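Local coordinates for protein hydroxylase (Rhodococcus sp., PDB 2OR0) that is a putative flavin-dependent hydroxylase of the acyl-CoA dehydrogenase superfamily, probably using reduced flavin to insert one atom of molecular oxygen into its substrate, at residues V25-R28 with I29-V32; S95-V98 with T99-G103. One frame throughout, in Å; residues are numbered along the deposited sequence.

Contact 1 (V25-R28 with I29-V32); sequences VLDR and IEVV
Glu-30 folds back over the turn that begins at Leu-26 and Asp-27. Glu-30 CB sits 3.5 Å from Leu-26 O and about as far from Asp-27 O, and Glu-30 CG, set beside the backbone N by a chi1 of -78°, comes to 3.3 Å from Leu-26 O. Beyond CG the chain runs extended, and the carboxylate ends beside two neighbours. Glu-30 OE2 lies 3.8 Å from Leu-26 CG. Glu-30 OE1 lies 4.0 Å from Asp-27 OD1; the two acids run side by side with their carboxylate planes almost perpendicular (87°), a pairing of like charges at the exposed surface of the helix that would probably cost some energy. A water donates to Glu-30 OE1 at 3.0 Å and also to Asp-27 O. Ile-29 N, Glu-30 N and Val-31 N bond to the carbonyls four residues back, and Val-32 N does so weakly to Arg-28 O, at 3.3 Å. On the buried side Val-25 CG1 faces Ile-29 CG1 at 4.4 Å, and Ile-29 goes on to Val-88 and Leu-91 of helix 78-91. This is an amphipathic alpha-helix, the first of the N-terminal helical part, with Asp-27 and Glu-30 outward and Val-25 and Ile-29 inward.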
loop_
_atom_site.group_PDB
_atom_site.type_symbol
_atom_site.label_atom_id
_atom_site.label_comp_id
_atom_site.label_asym_id
_atom_site.label_seq_id
_atom_site.Cartn_x
_atom_site.Cartn_y
_atom_site.Cartn_z
ATOM N N VAL A 25 13.047 0.418 -12.872
ATOM C CA VAL A 25 12.536 -0.629 -11.961
ATOM C C VAL A 25 11.456 -1.505 -12.625
ATOM O O VAL A 25 11.547 -2.727 -12.584
ATOM C CB VAL A 25 12.086 -0.087 -10.561
ATOM C CG1 VAL A 25 11.380 -1.197 -9.762
ATOM C CG2 VAL A 25 13.282 0.423 -9.791
ATOM N N LEU A 26 10.461 -0.879 -13.255
ATOM C CA LEU A 26 9.431 -1.635 -13.995
ATOM C C LEU A 26 9.990 -2.513 -15.132
ATOM O O LEU A 26 9.485 -3.606 -15.365
ATOM C CB LEU A 26 8.324 -0.712 -14.504
ATOM C CG LEU A 26 6.963 -1.313 -14.912
ATOM C CD1 LEU A 26 6.441 -2.416 -13.967
ATOM C CD2 LEU A 26 5.939 -0.195 -15.018
ATOM N N ASP A 27 11.041 -2.052 -15.815
ATOM C CA ASP A 27 11.713 -2.860 -16.850
ATOM C C ASP A 27 12.374 -4.081 -16.231
ATOM O O ASP A 27 12.344 -5.161 -16.823
ATOM C CB ASP A 27 12.793 -2.060 -17.597
ATOM C CG ASP A 27 12.234 -0.886 -18.372
ATOM O OD1 ASP A 27 11.159 -1.028 -19.012
ATOM O OD2 ASP A 27 12.892 0.179 -18.347
ATOM N N ARG A 28 12.987 -3.905 -15.059
ATOM C CA ARG A 28 13.593 -5.035 -14.329
ATOM C C ARG A 28 12.557 -6.072 -13.860
ATOM O O ARG A 28 12.804 -7.275 -13.895
ATOM C CB ARG A 28 14.400 -4.546 -13.131
ATOM C CG ARG A 28 15.544 -3.629 -13.471
ATOM C CD ARG A 28 16.440 -3.486 -12.280
ATOM N NE ARG A 28 16.565 -2.092 -11.889
ATOM C CZ ARG A 28 17.065 -1.686 -10.724
ATOM N NH1 ARG A 28 17.482 -2.573 -9.816
ATOM N NH2 ARG A 28 17.132 -0.389 -10.460
ATOM N N ILE A 29 11.404 -5.585 -13.420
ATOM C CA ILE A 29 10.256 -6.425 -13.068
ATOM C C ILE A 29 9.761 -7.221 -14.288
ATOM O O ILE A 29 9.466 -8.417 -14.185
ATOM C CB ILE A 29 9.120 -5.551 -12.459
ATOM C CG1 ILE A 29 9.535 -5.008 -11.078
ATOM C CG2 ILE A 29 7.775 -6.311 -12.397
ATOM C CD1 ILE A 29 9.714 -6.092 -9.989
ATOM N N GLU A 30 9.709 -6.555 -15.445
ATOM C CA GLU A 30 9.190 -7.167 -16.670
ATOM C C GLU A 30 10.086 -8.332 -17.052
ATOM O O GLU A 30 9.600 -9.377 -17.476
ATOM C CB GLU A 30 9.092 -6.140 -17.811
ATOM C CG GLU A 30 7.869 -5.170 -17.732
ATOM C CD GLU A 30 7.974 -3.935 -18.682
ATOM O OE1 GLU A 30 8.632 -4.024 -19.765
ATOM O OE2 GLU A 30 7.388 -2.866 -18.345
ATOM N N VAL A 31 11.397 -8.148 -16.858
ATOM C CA VAL A 31 12.393 -9.174 -17.140
ATOM C C VAL A 31 12.187 -10.425 -16.282
ATOM O O VAL A 31 12.305 -11.543 -16.782
ATOM C CB VAL A 31 13.844 -8.620 -17.021
ATOM C CG1 VAL A 31 14.878 -9.749 -16.983
ATOM C CG2 VAL A 31 14.166 -7.658 -18.191
ATOM N N VAL A 32 11.863 -10.248 -15.000
ATOM C CA VAL A 32 11.634 -11.402 -14.122
ATOM C C VAL A 32 10.166 -11.759 -13.925
ATOM O O VAL A 32 9.835 -12.468 -12.980
ATOM C CB VAL A 32 12.339 -11.248 -12.756
ATOM C CG1 VAL A 32 13.853 -11.286 -12.954
ATOM C CG2 VAL A 32 11.905 -9.954 -12.038
HETATM O O HOH W 1 11.429 -5.080 -19.963
#

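Contact 2 (S95-V98 with T99-G103); sequences SGWV and TGIVG
Ser-95 O takes two bonds from Thr-99: the backbone N at 3.0 Å and the hydroxyl OG1 at 2.8 Å. The two donors arrive from opposite faces of the carbonyl plane, each tilted out of it. Thr-99 has its OG1 beside its own backbone N (chi1 -54°), and that torsion swings the hydroxyl back to the preceding turn, so a buried polar group is satisfied within the helix. Around it, Val-85 and Val-88 of helix 78-91 and Leu-57 of helix 51-60 touch Thr-99. Such a threonine bonding back to the i-4 carbonyl is common in alpha-helices, here the buried helix 93-102 near the centre of the chain. Further on, Ile-101 lays CG1 over one face of the Trp-97 indole in a CH-pi contact, 3.9 Å from the centroid of the five-membered ring, while CD1 reaches Trp-97 CZ2. Trp-97 NE1 is hydrogen-bonded to Ser-156 OG, and Ile-258, Ala-261 and Val-262 of helix 250-277 pack against the ring. Val-98 O also has two donors: Val-102 N at 2.8 Å, and Ile-101 N at 3.3 Å from above the carbonyl plane. Ile-101 N also bonds weakly to Trp-97 O. Val-98 CG1 and Val-102 CG2 meet at 3.8 Å, their side chains pointing the same way.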
loop_
_atom_site.group_PDB
_atom_site.type_symbol
_atom_site.label_atom_id
_atom_site.label_comp_id
_atom_site.label_asym_id
_atom_site.label_seq_id
_atom_site.Cartn_x
_atom_site.Cartn_y
_atom_site.Cartn_z
ATOM N N SER A 95 2.980 -9.837 -3.898
ATOM C CA SER A 95 4.172 -9.044 -4.160
ATOM C C SER A 95 3.803 -7.592 -4.405
ATOM O O SER A 95 4.515 -6.696 -3.970
ATOM C CB SER A 95 4.916 -9.582 -5.386
ATOM O OG SER A 95 5.274 -10.933 -5.171
ATOM N N GLY A 96 2.704 -7.369 -5.142
ATOM C CA GLY A 96 2.271 -6.025 -5.467
ATOM C C GLY A 96 1.897 -5.266 -4.214
ATOM O O GLY A 96 2.238 -4.091 -4.058
ATOM N N TRP A 97 1.160 -5.947 -3.335
ATOM C CA TRP A 97 0.710 -5.376 -2.075
ATOM C C TRP A 97 1.901 -5.027 -1.179
ATOM O O TRP A 97 1.935 -3.947 -0.562
ATOM C CB TRP A 97 -0.218 -6.361 -1.358
ATOM C CG TRP A 97 -0.747 -5.829 -0.047
ATOM C CD1 TRP A 97 -0.193 -6.019 1.191
ATOM C CD2 TRP A 97 -1.909 -5.004 0.153
ATOM N NE1 TRP A 97 -0.959 -5.382 2.153
ATOM C CE2 TRP A 97 -2.008 -4.749 1.547
ATOM C CE3 TRP A 97 -2.888 -4.476 -0.701
ATOM C CZ2 TRP A 97 -3.042 -3.970 2.105
ATOM C CZ3 TRP A 97 -3.926 -3.704 -0.142
ATOM C CH2 TRP A 97 -3.991 -3.465 1.243
ATOM N N VAL A 98 2.869 -5.934 -1.106
ATOM C CA VAL A 98 4.032 -5.723 -0.228
ATOM C C VAL A 98 4.874 -4.520 -0.734
ATOM O O VAL A 98 5.322 -3.667 0.054
ATOM C CB VAL A 98 4.863 -7.020 -0.076
ATOM C CG1 VAL A 98 6.263 -6.715 0.453
ATOM C CG2 VAL A 98 4.133 -8.023 0.837
ATOM N N THR A 99 4.998 -4.418 -2.052
ATOM C CA THR A 99 5.686 -3.273 -2.700
ATOM C C THR A 99 5.037 -1.939 -2.385
ATOM O O THR A 99 5.726 -0.977 -2.043
ATOM C CB THR A 99 5.767 -3.450 -4.213
ATOM O OG1 THR A 99 6.364 -4.710 -4.506
ATOM C CG2 THR A 99 6.614 -2.351 -4.831
ATOM N N GLY A 100 3.712 -1.882 -2.484
ATOM C CA GLY A 100 2.970 -0.691 -2.116
ATOM C C GLY A 100 2.926 -0.281 -0.655
ATOM O O GLY A 100 2.624 0.872 -0.367
ATOM N N ILE A 101 3.195 -1.214 0.266
ATOM C CA ILE A 101 3.181 -0.946 1.713
ATOM C C ILE A 101 4.606 -0.734 2.222
ATOM O O ILE A 101 4.918 0.303 2.780
ATOM C CB ILE A 101 2.551 -2.151 2.532
ATOM C CG1 ILE A 101 1.099 -2.396 2.143
ATOM C CG2 ILE A 101 2.663 -1.923 4.047
ATOM C CD1 ILE A 101 0.061 -1.816 3.121
ATOM N N VAL A 102 5.442 -1.749 2.060
ATOM C CA VAL A 102 6.830 -1.701 2.490
ATOM C C VAL A 102 7.540 -0.568 1.707
ATOM O O VAL A 102 8.352 0.160 2.278
ATOM C CB VAL A 102 7.528 -3.067 2.313
ATOM C CG1 VAL A 102 8.989 -3.019 2.737
ATOM C CG2 VAL A 102 6.821 -4.153 3.139
ATOM N N GLY A 103 7.149 -0.385 0.431
ATOM C CA GLY A 103 7.656 0.690 -0.420
ATOM C C GLY A 103 7.368 2.120 -0.019
ATOM O O GLY A 103 8.049 3.039 -0.480
#

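How the contacts relate
From the N terminus, the chain first forms contact 1 within helix 24-31, passes through helices 33-46, 51-60 and 78-91, and then forms contact 2 within helix 93-102. Each contact joins successive turns of one helix, so neither closes a long loop; they come in series, neither nesting nor crossing. The centres of contact 1 and contact 2 are about 15 Å apart. The nearest atoms of the two contacts are about 7 Å apart, without touching. Helices 51-60 and 78-91 serve both, and Val-88 meets side chains from each. Contact 1 lies toward the outside of this helical part, whereas contact 2 is deep inside, with helix 250-277 on the side of its tryptophan.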